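Local coordinates for GCN5-related N-acetyltransferase (Brucella melitensis biovar Abortus 2308, PDB 3TCV), which probably transfers an acetyl group from acetyl-CoA to amino groups, as other GCN5-related N-acetyltransferases do, with protein N-terminal serine or alanine as possible acceptors, at residues A61-F71 / I132-R140; R70-P78 / M194-D202. All coordinates share one frame; numbering follows the deposited sequence.

Both interactions fix the region between helix 51-61 and helix 82-94 to the central mixed sheet of the GNAT fold, and their centres lie 15 Å apart. Interaction 1 sets residues 61-71, including the short helix 67-70, against the end of strand 126-134 and the turn after it. Interaction 2 takes the loop that follows, 70-78, to the hairpin of strands 185-196 and 199-209, the former an outermost strand of the sheet in this chain. Arg-70 and Phe-71 belong to both. Along the chain the segments alternate, 61-71, 70-78, 132-140, 194-202, so one continuous connection is joined to two separate parts of the sheet, and Leu-74 packs on Ile-132 between them.

Interaction 1. Residues A61-F71 / I132-R140; sequences ASSVEDAEQRF and IYWGPLISR
Tyr-133, at the end of strand 126-134, reaches into segment 61-71 with CG anti to its backbone N (chi1 171°), which carries the ring toward the helix. Phe-71 CE2 sits over the centre of one face of this ring, 3.8 Å from Tyr-133 CE1, and the backbone N of Gly-135 lies over the opposite face. The two ring planes meet obliquely at 48°. At the ring edge, Tyr-133 OH donates to Ala-61 O at the end of helix 51-61, 2.6 Å away and tilted from the carbonyl plane. In GNAT enzymes this strand and the turn to the next helix, here probably 142-158, usually bind the acetyl-CoA pyrophosphate.

Arg-70 can be followed outward from this ring. Its CB meets the edge at Tyr-133 CE1, and Arg-70 CD lies 3.5 Å from Tyr-133 OH. The extended chain then brings the guanidinium over Pro-136, whose CB stands 3.6 Å from Arg-70 NH2 on one face. Arg-70 NE gives a nearly straight hydrogen bond, part of a salt bridge, to Asp-66 OD1 (2.9 Å, 170°); the oxygen lies in the guanidinium plane, the nitrogen above the carboxylate plane. Arg-70 NH1 is linked through a water to Trp-134 O. Beside this, Val-64 CG1 meets the ring of Pro-136 at CG, 3.9 Å away.

The connection after helix 51-61 is joined to the sheet by one direct tyrosine bond and one water bridge. Asp-66 and the water both hold the guanidinium in its plane, limiting its rotation above Pro-136, and the nearby carboxylate probably offsets the arginine's charge.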
ATOM      1  N   ALA B  61      -3.971 -29.642  -8.649  1.00 19.46           N
ATOM      2  CA  ALA B  61      -3.164 -28.591  -9.300  1.00 19.48           C
ATOM      3  C   ALA B  61      -2.052 -28.058  -8.389  1.00 19.25           C
ATOM      4  O   ALA B  61      -0.954 -27.729  -8.852  1.00 19.37           O
ATOM      5  CB  ALA B  61      -4.069 -27.458  -9.780  1.00 19.18           C
ATOM      6  N   SER B  62      -2.334 -28.005  -7.091  1.00 19.41           N
ATOM      7  CA  SER B  62      -1.435 -27.386  -6.106  1.00 19.32           C
ATOM      8  C   SER B  62      -0.430 -28.365  -5.510  1.00 20.36           C
ATOM      9  O   SER B  62       0.355 -27.988  -4.665  1.00 19.26           O
ATOM     10  CB  SER B  62      -2.238 -26.691  -4.998  1.00 18.69           C
ATOM     11  OG  SER B  62      -3.181 -25.769  -5.561  1.00 17.89           O
ATOM     12  N   SER B  63      -0.473 -29.626  -5.947  1.00 22.00           N
ATOM     13  CA  SER B  63       0.404 -30.671  -5.392  1.00 22.99           C
ATOM     14  C   SER B  63       1.088 -31.460  -6.512  1.00 23.82           C
ATOM     15  O   SER B  63       1.504 -32.605  -6.320  1.00 24.94           O
ATOM     16  CB  SER B  63      -0.391 -31.599  -4.447  1.00 22.96           C
ATOM     17  OG  SER B  63      -1.559 -32.122  -5.072  1.00 23.39           O
ATOM     18  N   VAL B  64       1.224 -30.824  -7.675  1.00 23.51           N
ATOM     19  CA  VAL B  64       1.962 -31.398  -8.797  1.00 23.88           C
ATOM     20  C   VAL B  64       3.434 -31.588  -8.407  1.00 24.40           C
ATOM     21  O   VAL B  64       3.913 -31.016  -7.426  1.00 24.07           O
ATOM     22  CB  VAL B  64       1.867 -30.510 -10.060  1.00 23.78           C
ATOM     23  CG1 VAL B  64       0.458 -30.520 -10.615  1.00 23.61           C
ATOM     24  CG2 VAL B  64       2.318 -29.083  -9.745  1.00 22.68           C
ATOM     25  N   GLU B  65       4.136 -32.401  -9.202  1.00 25.78           N
ATOM     26  CA  GLU B  65       5.514 -32.803  -8.942  1.00 26.77           C
ATOM     27  C   GLU B  65       6.439 -31.636  -8.611  1.00 26.41           C
ATOM     28  O   GLU B  65       7.280 -31.754  -7.733  1.00 27.97           O
ATOM     29  CB  GLU B  65       6.086 -33.598 -10.137  1.00 27.23           C
ATOM     30  N   ASP B  66       6.269 -30.515  -9.290  1.00 27.00           N
ATOM     31  CA  ASP B  66       7.102 -29.330  -9.056  1.00 26.30           C
ATOM     32  C   ASP B  66       6.327 -28.198  -8.349  1.00 25.43           C
ATOM     33  O   ASP B  66       6.557 -27.023  -8.606  1.00 24.23           O
ATOM     34  CB  ASP B  66       7.672 -28.846 -10.384  1.00 27.75           C
ATOM     35  CG  ASP B  66       6.599 -28.492 -11.379  1.00 28.60           C
ATOM     36  OD1 ASP B  66       5.410 -28.783 -11.107  1.00 29.92           O
ATOM     37  OD2 ASP B  66       6.932 -27.916 -12.430  1.00 30.36           O
ATOM     38  N   ALA B  67       5.392 -28.561  -7.476  1.00 23.89           N
ATOM     39  CA  ALA B  67       4.613 -27.556  -6.765  1.00 23.43           C
ATOM     40  C   ALA B  67       5.511 -26.661  -5.904  1.00 23.59           C
ATOM     41  O   ALA B  67       5.252 -25.464  -5.788  1.00 21.89           O
ATOM     42  CB  ALA B  67       3.544 -28.206  -5.912  1.00 23.01           C
ATOM     43  N   GLU B  68       6.532 -27.241  -5.271  1.00 24.62           N
ATOM     44  CA  GLU B  68       7.405 -26.454  -4.380  1.00 26.04           C
ATOM     45  C   GLU B  68       8.031 -25.291  -5.132  1.00 24.80           C
ATOM     46  O   GLU B  68       7.985 -24.161  -4.646  1.00 23.34           O
ATOM     47  CB  GLU B  68       8.514 -27.296  -3.733  1.00 28.53           C
ATOM     48  CG  GLU B  68       8.043 -28.277  -2.671  1.00 30.84           C
ATOM     49  CD  GLU B  68       7.419 -27.618  -1.441  1.00 33.13           C
ATOM     50  OE1 GLU B  68       7.776 -26.466  -1.095  1.00 32.40           O
ATOM     51  OE2 GLU B  68       6.560 -28.284  -0.810  1.00 35.45           O
ATOM     52  N   GLN B  69       8.587 -25.559  -6.315  1.00 24.07           N
ATOM     53  CA  GLN B  69       9.130 -24.487  -7.175  1.00 23.37           C
ATOM     54  C   GLN B  69       8.060 -23.455  -7.504  1.00 22.91           C
ATOM     55  O   GLN B  69       8.291 -22.256  -7.361  1.00 23.35           O
ATOM     56  CB  GLN B  69       9.757 -25.028  -8.490  1.00 23.97           C
ATOM     57  N   ARG B  70       6.877 -23.915  -7.915  1.00 22.61           N
ATOM     58  CA  ARG B  70       5.802 -23.007  -8.305  1.00 21.95           C
ATOM     59  C   ARG B  70       5.307 -22.141  -7.163  1.00 20.99           C
ATOM     60  O   ARG B  70       4.792 -21.062  -7.407  1.00 21.25           O
ATOM     61  CB  ARG B  70       4.621 -23.778  -8.903  1.00 22.24           C
ATOM     62  CG  ARG B  70       4.950 -24.477 -10.208  1.00 23.30           C
ATOM     63  CD  ARG B  70       3.842 -25.405 -10.666  1.00 23.79           C
ATOM     64  NE  ARG B  70       4.304 -26.173 -11.823  1.00 24.97           N
ATOM     65  CZ  ARG B  70       4.329 -25.719 -13.071  1.00 26.08           C
ATOM     66  NH1 ARG B  70       3.831 -24.524 -13.390  1.00 25.80           N
ATOM     67  NH2 ARG B  70       4.823 -26.504 -14.031  1.00 27.16           N
ATOM     68  N   PHE B  71       5.424 -22.623  -5.925  1.00 20.65           N
ATOM     69  CA  PHE B  71       4.917 -21.888  -4.761  1.00 19.92           C
ATOM     70  C   PHE B  71       5.972 -21.016  -4.097  1.00 19.71           C
ATOM     71  O   PHE B  71       5.652 -20.341  -3.132  1.00 19.58           O
ATOM     72  CB  PHE B  71       4.330 -22.853  -3.720  1.00 19.89           C
ATOM     73  CG  PHE B  71       2.871 -23.156  -3.920  1.00 19.91           C
ATOM     74  CD1 PHE B  71       1.927 -22.733  -3.001  1.00 20.16           C
ATOM     75  CD2 PHE B  71       2.432 -23.843  -5.036  1.00 20.34           C
ATOM     76  CE1 PHE B  71       0.589 -23.002  -3.178  1.00 19.98           C
ATOM     77  CE2 PHE B  71       1.088 -24.114  -5.223  1.00 20.32           C
ATOM     78  CZ  PHE B  71       0.165 -23.692  -4.297  1.00 20.52           C
ATOM     79  N   ILE B 132      -2.111 -15.154  -7.065  1.00 16.16           N
ATOM     80  CA  ILE B 132      -2.148 -15.935  -8.318  1.00 16.20           C
ATOM     81  C   ILE B 132      -1.372 -17.243  -8.202  1.00 16.62           C
ATOM     82  O   ILE B 132      -0.194 -17.251  -7.860  1.00 15.77           O
ATOM     83  CB  ILE B 132      -1.538 -15.118  -9.494  1.00 16.39           C
ATOM     84  CG1 ILE B 132      -2.402 -13.880  -9.776  1.00 16.31           C
ATOM     85  CG2 ILE B 132      -1.387 -16.004 -10.745  1.00 16.69           C
ATOM     86  CD1 ILE B 132      -1.772 -12.919 -10.780  1.00 16.04           C
ATOM     87  N   TYR B 133      -2.046 -18.356  -8.486  1.00 16.78           N
ATOM     88  CA  TYR B 133      -1.366 -19.604  -8.759  1.00 17.22           C
ATOM     89  C   TYR B 133      -1.957 -20.178 -10.035  1.00 17.28           C
ATOM     90  O   TYR B 133      -3.118 -20.600 -10.045  1.00 17.29           O
ATOM     91  CB  TYR B 133      -1.516 -20.633  -7.622  1.00 17.87           C
ATOM     92  CG  TYR B 133      -0.985 -21.978  -8.037  1.00 17.81           C
ATOM     93  CD1 TYR B 133       0.334 -22.110  -8.460  1.00 18.67           C
ATOM     94  CD2 TYR B 133      -1.783 -23.111  -8.041  1.00 18.58           C
ATOM     95  CE1 TYR B 133       0.843 -23.327  -8.893  1.00 18.85           C
ATOM     96  CE2 TYR B 133      -1.276 -24.347  -8.470  1.00 18.36           C
ATOM     97  CZ  TYR B 133       0.032 -24.446  -8.885  1.00 18.73           C
ATOM     98  OH  TYR B 133       0.587 -25.648  -9.313  1.00 19.96           O
ATOM     99  N   TRP B 134      -1.145 -20.171 -11.096  1.00 17.35           N
ATOM    100  CA  TRP B 134      -1.509 -20.757 -12.375  1.00 17.61           C
ATOM    101  C   TRP B 134      -0.644 -21.968 -12.609  1.00 18.09           C
ATOM    102  O   TRP B 134       0.546 -21.864 -12.903  1.00 18.36           O
ATOM    103  CB  TRP B 134      -1.337 -19.739 -13.494  1.00 17.44           C
ATOM    104  CG  TRP B 134      -2.259 -18.550 -13.427  1.00 17.27           C
ATOM    105  CD1 TRP B 134      -3.544 -18.481 -12.917  1.00 17.07           C
ATOM    106  CD2 TRP B 134      -1.983 -17.211 -13.962  1.00 17.18           C
ATOM    107  NE1 TRP B 134      -4.054 -17.214 -13.055  1.00 17.31           N
ATOM    108  CE2 TRP B 134      -3.175 -16.414 -13.705  1.00 17.11           C
ATOM    109  CE3 TRP B 134      -0.896 -16.621 -14.581  1.00 17.36           C
ATOM    110  CZ2 TRP B 134      -3.242 -15.078 -14.037  1.00 17.43           C
ATOM    111  CZ3 TRP B 134      -0.975 -15.266 -14.917  1.00 17.38           C
ATOM    112  CH2 TRP B 134      -2.122 -14.516 -14.647  1.00 17.24           C
ATOM    113  N   GLY B 135      -1.242 -23.145 -12.447  1.00 18.87           N
ATOM    114  CA  GLY B 135      -0.523 -24.390 -12.551  1.00 19.41           C
ATOM    115  C   GLY B 135      -0.215 -24.813 -13.970  1.00 20.02           C
ATOM    116  O   GLY B 135      -0.522 -24.105 -14.945  1.00 20.09           O
ATOM    117  N   PRO B 136       0.411 -25.976 -14.099  1.00 21.54           N
ATOM    118  CA  PRO B 136       0.938 -26.440 -15.385  1.00 22.50           C
ATOM    119  C   PRO B 136      -0.091 -26.592 -16.506  1.00 22.86           C
ATOM    120  O   PRO B 136       0.281 -26.463 -17.669  1.00 23.98           O
ATOM    121  CB  PRO B 136       1.592 -27.774 -15.045  1.00 23.12           C
ATOM    122  CG  PRO B 136       1.038 -28.196 -13.743  1.00 22.73           C
ATOM    123  CD  PRO B 136       0.565 -26.973 -13.027  1.00 21.66           C
ATOM    124  N   LEU B 137      -1.361 -26.798 -16.186  1.00 22.18           N
ATOM    125  CA  LEU B 137      -2.363 -26.907 -17.231  1.00 22.92           C
ATOM    126  C   LEU B 137      -2.509 -25.612 -18.011  1.00 22.98           C
ATOM    127  O   LEU B 137      -2.885 -25.637 -19.177  1.00 22.93           O
ATOM    128  CB  LEU B 137      -3.725 -27.309 -16.682  1.00 23.72           C
ATOM    129  CG  LEU B 137      -3.932 -28.717 -16.123  1.00 24.69           C
ATOM    130  CD1 LEU B 137      -5.360 -28.814 -15.607  1.00 25.37           C
ATOM    131  CD2 LEU B 137      -3.668 -29.785 -17.181  1.00 26.03           C
ATOM    132  N   ILE B 138      -2.221 -24.474 -17.373  1.00 22.57           N
ATOM    133  CA  ILE B 138      -2.451 -23.187 -18.017  1.00 22.54           C
ATOM    134  C   ILE B 138      -1.243 -22.260 -18.056  1.00 23.28           C
ATOM    135  O   ILE B 138      -1.290 -21.273 -18.773  1.00 22.61           O
ATOM    136  CB  ILE B 138      -3.626 -22.428 -17.361  1.00 22.45           C
ATOM    137  CG1 ILE B 138      -3.332 -22.088 -15.883  1.00 21.84           C
ATOM    138  CG2 ILE B 138      -4.893 -23.251 -17.491  1.00 22.27           C
ATOM    139  CD1 ILE B 138      -4.422 -21.249 -15.227  1.00 21.88           C
ATOM    140  N   SER B 139      -0.192 -22.562 -17.287  1.00 24.41           N
ATOM    141  CA  SER B 139       0.953 -21.657 -17.160  1.00 25.63           C
ATOM    142  C   SER B 139       1.593 -21.459 -18.536  1.00 25.62           C
ATOM    143  O   SER B 139       1.849 -22.427 -19.240  1.00 25.99           O
ATOM    144  CB  SER B 139       1.990 -22.229 -16.195  1.00 26.31           C
ATOM    145  OG  SER B 139       2.930 -21.222 -15.876  1.00 28.67           O
ATOM    146  N   ARG B 140       1.809 -20.206 -18.933  1.00 25.91           N
ATOM    147  CA  ARG B 140       2.357 -19.898 -20.250  1.00 26.71           C
ATOM    148  C   ARG B 140       1.501 -20.373 -21.448  1.00 26.65           C
ATOM    149  O   ARG B 140       2.015 -20.533 -22.541  1.00 28.97           O
ATOM    150  CB  ARG B 140       3.806 -20.420 -20.350  1.00 28.10           C
TER
HETATM  151  O   HOH W   1       2.980 -22.314 -11.718  1.00 25.15           O

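Interaction 2. Residues R70-P78 / M194-D202; sequences RFTWLFETP and MVVKGRNRD
The Phe-75 ring turns its edge to Val-196, whose CG1 lies in plane and whose CG2 is 3.9 Å from Phe-75 CE1. Over one face, toward the rim, sits a water that donates to Trp-73 O and accepts a weak bond from Arg-201 NH2. The Arg-201 guanidinium, turned only 21° from the ring plane, has Met-194 SD over one face and this water at its edge; Arg-201 NH2 approaches Phe-75 CE1 obliquely at 3.7 Å. The bend at the last torsion of Met-194 (chi3 78°) turns its methyl to the ring, Met-194 CE lying 3.4 Å from Phe-75 CE1; Met-194 SD is 4.8 Å from the ring centroid, an oblique Met-aromatic contact. Other groups secure the arginine: Glu-167 by a salt bridge to NH1 and Thr-203 by a bond to NE.

The hairpin joins strands 185-196 and 199-209 through a type I' turn from Val-196 to Arg-199, with paired backbone bonds between Val-196 and Arg-199. Lys-197 occupies the first inner position of that turn, and its extended chain crosses to the loop before helix 82-94.

There Lys-197 NZ is gripped by backbone carbonyls, donating to Leu-74 O at 2.8 Å and to Glu-76 O at 2.7 Å. In both bonds the donor stands about 40° above the carbonyl plane. A third, weak bond runs from Lys-197 NZ to Thr-72 O at 3.4 Å. Phe-71 O is also close, but its angle is poor for bonding. The Thr-77 side chain runs antiparallel alongside the lysine, its CG2 3.9 Å from Lys-197 CE.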
ATOM      1  N   ARG B  70       6.877 -23.915  -7.915  1.00 22.61           N
ATOM      2  CA  ARG B  70       5.802 -23.007  -8.305  1.00 21.95           C
ATOM      3  C   ARG B  70       5.307 -22.141  -7.163  1.00 20.99           C
ATOM      4  O   ARG B  70       4.792 -21.062  -7.407  1.00 21.25           O
ATOM      5  CB  ARG B  70       4.621 -23.778  -8.903  1.00 22.24           C
ATOM      6  CG  ARG B  70       4.950 -24.477 -10.208  1.00 23.30           C
ATOM      7  CD  ARG B  70       3.842 -25.405 -10.666  1.00 23.79           C
ATOM      8  NE  ARG B  70       4.304 -26.173 -11.823  1.00 24.97           N
ATOM      9  CZ  ARG B  70       4.329 -25.719 -13.071  1.00 26.08           C
ATOM     10  NH1 ARG B  70       3.831 -24.524 -13.390  1.00 25.80           N
ATOM     11  NH2 ARG B  70       4.823 -26.504 -14.031  1.00 27.16           N
ATOM     12  N   PHE B  71       5.424 -22.623  -5.925  1.00 20.65           N
ATOM     13  CA  PHE B  71       4.917 -21.888  -4.761  1.00 19.92           C
ATOM     14  C   PHE B  71       5.972 -21.016  -4.097  1.00 19.71           C
ATOM     15  O   PHE B  71       5.652 -20.341  -3.132  1.00 19.58           O
ATOM     16  CB  PHE B  71       4.330 -22.853  -3.720  1.00 19.89           C
ATOM     17  CG  PHE B  71       2.871 -23.156  -3.920  1.00 19.91           C
ATOM     18  CD1 PHE B  71       1.927 -22.733  -3.001  1.00 20.16           C
ATOM     19  CD2 PHE B  71       2.432 -23.843  -5.036  1.00 20.34           C
ATOM     20  CE1 PHE B  71       0.589 -23.002  -3.178  1.00 19.98           C
ATOM     21  CE2 PHE B  71       1.088 -24.114  -5.223  1.00 20.32           C
ATOM     22  CZ  PHE B  71       0.165 -23.692  -4.297  1.00 20.52           C
ATOM     23  N   THR B  72       7.203 -21.006  -4.616  1.00 19.98           N
ATOM     24  CA  THR B  72       8.336 -20.313  -3.970  1.00 20.79           C
ATOM     25  C   THR B  72       7.978 -18.907  -3.497  1.00 20.69           C
ATOM     26  O   THR B  72       8.218 -18.559  -2.325  1.00 20.25           O
ATOM     27  CB  THR B  72       9.534 -20.194  -4.936  1.00 22.03           C
ATOM     28  OG1 THR B  72       9.971 -21.504  -5.323  1.00 23.81           O
ATOM     29  CG2 THR B  72      10.690 -19.455  -4.279  1.00 21.99           C
ATOM     30  N   TRP B  73       7.385 -18.121  -4.397  1.00 20.92           N
ATOM     31  CA  TRP B  73       7.117 -16.699  -4.129  1.00 21.68           C
ATOM     32  C   TRP B  73       5.755 -16.418  -3.607  1.00 21.61           C
ATOM     33  O   TRP B  73       5.444 -15.266  -3.322  1.00 22.29           O
ATOM     34  CB  TRP B  73       7.337 -15.865  -5.396  1.00 22.95           C
ATOM     35  CG  TRP B  73       8.669 -16.097  -6.012  1.00 24.27           C
ATOM     36  CD1 TRP B  73       8.953 -16.802  -7.178  1.00 25.27           C
ATOM     37  CD2 TRP B  73       9.953 -15.652  -5.509  1.00 25.73           C
ATOM     38  NE1 TRP B  73      10.290 -16.812  -7.428  1.00 25.90           N
ATOM     39  CE2 TRP B  73      10.956 -16.145  -6.456  1.00 26.33           C
ATOM     40  CE3 TRP B  73      10.366 -14.932  -4.406  1.00 26.72           C
ATOM     41  CZ2 TRP B  73      12.305 -15.897  -6.288  1.00 28.03           C
ATOM     42  CZ3 TRP B  73      11.733 -14.685  -4.241  1.00 28.44           C
ATOM     43  CH2 TRP B  73      12.683 -15.166  -5.157  1.00 28.53           C
ATOM     44  N   LEU B  74       4.906 -17.438  -3.512  1.00 21.22           N
ATOM     45  CA  LEU B  74       3.560 -17.275  -2.982  1.00 21.29           C
ATOM     46  C   LEU B  74       3.609 -17.197  -1.466  1.00 21.27           C
ATOM     47  O   LEU B  74       4.590 -17.580  -0.865  1.00 20.17           O
ATOM     48  CB  LEU B  74       2.686 -18.449  -3.413  1.00 22.05           C
ATOM     49  CG  LEU B  74       2.324 -18.498  -4.893  1.00 22.93           C
ATOM     50  CD1 LEU B  74       1.253 -19.559  -5.144  1.00 23.16           C
ATOM     51  CD2 LEU B  74       1.845 -17.136  -5.356  1.00 24.30           C
ATOM     52  N   PHE B  75       2.545 -16.709  -0.842  1.00 21.73           N
ATOM     53  CA  PHE B  75       2.485 -16.676   0.620  1.00 22.48           C
ATOM     54  C   PHE B  75       2.286 -18.079   1.184  1.00 23.41           C
ATOM     55  O   PHE B  75       2.748 -18.376   2.277  1.00 23.96           O
ATOM     56  CB  PHE B  75       1.368 -15.737   1.102  1.00 23.79           C
ATOM     57  CG  PHE B  75       1.541 -14.309   0.648  1.00 25.25           C
ATOM     58  CD1 PHE B  75       2.759 -13.662   0.787  1.00 26.13           C
ATOM     59  CD2 PHE B  75       0.486 -13.611   0.075  1.00 27.65           C
ATOM     60  CE1 PHE B  75       2.923 -12.358   0.358  1.00 27.07           C
ATOM     61  CE2 PHE B  75       0.649 -12.303  -0.356  1.00 27.55           C
ATOM     62  CZ  PHE B  75       1.868 -11.682  -0.211  1.00 27.25           C
ATOM     63  N   GLU B  76       1.649 -18.955   0.405  1.00 23.19           N
ATOM     64  CA  GLU B  76       1.337 -20.311   0.853  1.00 23.56           C
ATOM     65  C   GLU B  76       2.475 -21.282   0.499  1.00 23.50           C
ATOM     66  O   GLU B  76       3.335 -21.004  -0.338  1.00 21.27           O
ATOM     67  CB  GLU B  76       0.052 -20.819   0.181  1.00 24.24           C
ATOM     68  CG  GLU B  76      -1.228 -20.024   0.439  1.00 25.05           C
ATOM     69  CD  GLU B  76      -1.303 -18.660  -0.252  1.00 25.41           C
ATOM     70  OE1 GLU B  76      -0.850 -18.492  -1.419  1.00 25.97           O
ATOM     71  OE2 GLU B  76      -1.848 -17.731   0.389  1.00 28.59           O
ATOM     72  N   THR B  77       2.461 -22.444   1.136  1.00 25.90           N
ATOM     73  CA  THR B  77       3.281 -23.551   0.688  1.00 26.33           C
ATOM     74  C   THR B  77       2.322 -24.595   0.141  1.00 25.67           C
ATOM     75  O   THR B  77       1.157 -24.609   0.530  1.00 25.48           O
ATOM     76  CB  THR B  77       4.105 -24.159   1.831  1.00 28.49           C
ATOM     77  OG1 THR B  77       3.204 -24.614   2.834  1.00 29.13           O
ATOM     78  CG2 THR B  77       5.047 -23.104   2.432  1.00 29.00           C
ATOM     79  N   PRO B  78       2.807 -25.473  -0.746  1.00 24.56           N
ATOM     80  CA  PRO B  78       1.938 -26.471  -1.332  1.00 23.70           C
ATOM     81  C   PRO B  78       1.386 -27.396  -0.256  1.00 23.67           C
ATOM     82  O   PRO B  78       2.089 -27.688   0.709  1.00 23.20           O
ATOM     83  CB  PRO B  78       2.871 -27.272  -2.243  1.00 24.22           C
ATOM     84  CG  PRO B  78       4.060 -26.415  -2.444  1.00 24.68           C
ATOM     85  CD  PRO B  78       4.198 -25.674  -1.162  1.00 24.73           C
ATOM     86  N   MET B 194       7.760  -6.678   3.273  1.00 13.28           N
ATOM     87  CA  MET B 194       7.258  -7.874   3.943  1.00 13.89           C
ATOM     88  C   MET B 194       8.416  -8.782   4.362  1.00 14.09           C
ATOM     89  O   MET B 194       9.527  -8.662   3.858  1.00 14.05           O
ATOM     90  CB  MET B 194       6.329  -8.709   3.041  1.00 14.70           C
ATOM     91  CG  MET B 194       5.220  -7.944   2.362  1.00 14.80           C
ATOM     92  SD  MET B 194       4.177  -8.950   1.284  1.00 15.89           S
ATOM     93  CE  MET B 194       3.179  -9.747   2.550  1.00 16.83           C
ATOM     94  N   VAL B 195       8.097  -9.683   5.277  1.00 14.41           N
ATOM     95  CA  VAL B 195       8.872 -10.880   5.568  1.00 14.86           C
ATOM     96  C   VAL B 195       7.996 -12.079   5.165  1.00 15.53           C
ATOM     97  O   VAL B 195       6.880 -12.259   5.697  1.00 16.37           O
ATOM     98  CB  VAL B 195       9.253 -10.961   7.054  1.00 14.67           C
ATOM     99  CG1 VAL B 195      10.075 -12.248   7.308  1.00 14.95           C
ATOM    100  CG2 VAL B 195      10.023  -9.705   7.496  1.00 14.23           C
ATOM    101  N   VAL B 196       8.475 -12.865   4.205  1.00 15.92           N
ATOM    102  CA  VAL B 196       7.704 -13.993   3.677  1.00 16.69           C
ATOM    103  C   VAL B 196       8.585 -15.249   3.738  1.00 17.45           C
ATOM    104  O   VAL B 196       9.710 -15.282   3.200  1.00 17.12           O
ATOM    105  CB  VAL B 196       7.215 -13.759   2.240  1.00 16.77           C
ATOM    106  CG1 VAL B 196       6.379 -14.960   1.747  1.00 17.14           C
ATOM    107  CG2 VAL B 196       6.422 -12.449   2.135  1.00 16.29           C
ATOM    108  N   LYS B 197       8.094 -16.240   4.480  1.00 18.26           N
ATOM    109  CA  LYS B 197       8.799 -17.514   4.650  1.00 19.14           C
ATOM    110  C   LYS B 197      10.234 -17.312   5.099  1.00 19.10           C
ATOM    111  O   LYS B 197      11.156 -17.860   4.512  1.00 19.95           O
ATOM    112  CB  LYS B 197       8.753 -18.291   3.336  1.00 20.11           C
ATOM    113  CG  LYS B 197       7.367 -18.684   2.920  1.00 20.49           C
ATOM    114  CD  LYS B 197       7.368 -19.237   1.495  1.00 21.20           C
ATOM    115  CE  LYS B 197       5.963 -19.545   1.043  1.00 21.73           C
ATOM    116  NZ  LYS B 197       5.893 -20.036  -0.367  1.00 21.62           N
ATOM    117  N   GLY B 198      10.418 -16.477   6.122  1.00 18.29           N
ATOM    118  CA  GLY B 198      11.739 -16.258   6.693  1.00 18.31           C
ATOM    119  C   GLY B 198      12.718 -15.461   5.848  1.00 18.00           C
ATOM    120  O   GLY B 198      13.902 -15.439   6.174  1.00 18.07           O
ATOM    121  N   ARG B 199      12.232 -14.796   4.798  1.00 17.20           N
ATOM    122  CA  ARG B 199      13.086 -14.010   3.913  1.00 17.07           C
ATOM    123  C   ARG B 199      12.528 -12.611   3.717  1.00 16.64           C
ATOM    124  O   ARG B 199      11.305 -12.409   3.708  1.00 16.31           O
ATOM    125  CB  ARG B 199      13.193 -14.667   2.517  1.00 18.02           C
ATOM    126  N   ASN B 200      13.429 -11.665   3.475  1.00 16.27           N
ATOM    127  CA  ASN B 200      13.014 -10.306   3.134  1.00 15.60           C
ATOM    128  C   ASN B 200      12.280 -10.272   1.808  1.00 15.74           C
ATOM    129  O   ASN B 200      12.606 -11.030   0.896  1.00 15.90           O
ATOM    130  CB  ASN B 200      14.214  -9.400   3.011  1.00 15.51           C
ATOM    131  CG  ASN B 200      13.815  -8.013   2.589  1.00 15.18           C
ATOM    132  OD1 ASN B 200      13.138  -7.319   3.350  1.00 14.36           O
ATOM    133  ND2 ASN B 200      14.242  -7.588   1.386  1.00 15.20           N
ATOM    134  N   ARG B 201      11.272  -9.407   1.719  1.00 15.34           N
ATOM    135  CA  ARG B 201      10.626  -9.114   0.452  1.00 15.44           C
ATOM    136  C   ARG B 201      10.614  -7.611   0.252  1.00 15.14           C
ATOM    137  O   ARG B 201      10.029  -6.895   1.058  1.00 14.46           O
ATOM    138  CB  ARG B 201       9.194  -9.611   0.434  1.00 15.40           C
ATOM    139  CG  ARG B 201       8.411  -9.091  -0.786  1.00 15.55           C
ATOM    140  CD  ARG B 201       7.099  -9.817  -1.010  1.00 15.89           C
ATOM    141  NE  ARG B 201       6.127  -9.008  -1.770  1.00 15.89           N
ATOM    142  CZ  ARG B 201       5.056  -9.489  -2.396  1.00 15.99           C
ATOM    143  NH1 ARG B 201       4.194  -8.654  -2.949  1.00 15.84           N
ATOM    144  NH2 ARG B 201       4.831 -10.796  -2.447  1.00 16.35           N
ATOM    145  N   ASP B 202      11.279  -7.155  -0.811  1.00 15.59           N
ATOM    146  CA  ASP B 202      11.036  -5.833  -1.345  1.00 15.40           C
ATOM    147  C   ASP B 202       9.938  -6.023  -2.384  1.00 15.24           C
ATOM    148  O   ASP B 202      10.053  -6.923  -3.231  1.00 16.48           O
ATOM    149  CB  ASP B 202      12.267  -5.280  -2.033  1.00 15.84           C
ATOM    150  CG  ASP B 202      13.488  -5.222  -1.132  1.00 16.47           C
ATOM    151  OD1 ASP B 202      13.400  -5.024   0.097  1.00 15.42           O
ATOM    152  OD2 ASP B 202      14.592  -5.375  -1.703  1.00 18.43           O
TER
HETATM  153  O   HOH W   2       3.539 -13.285  -3.219  1.00 26.70           O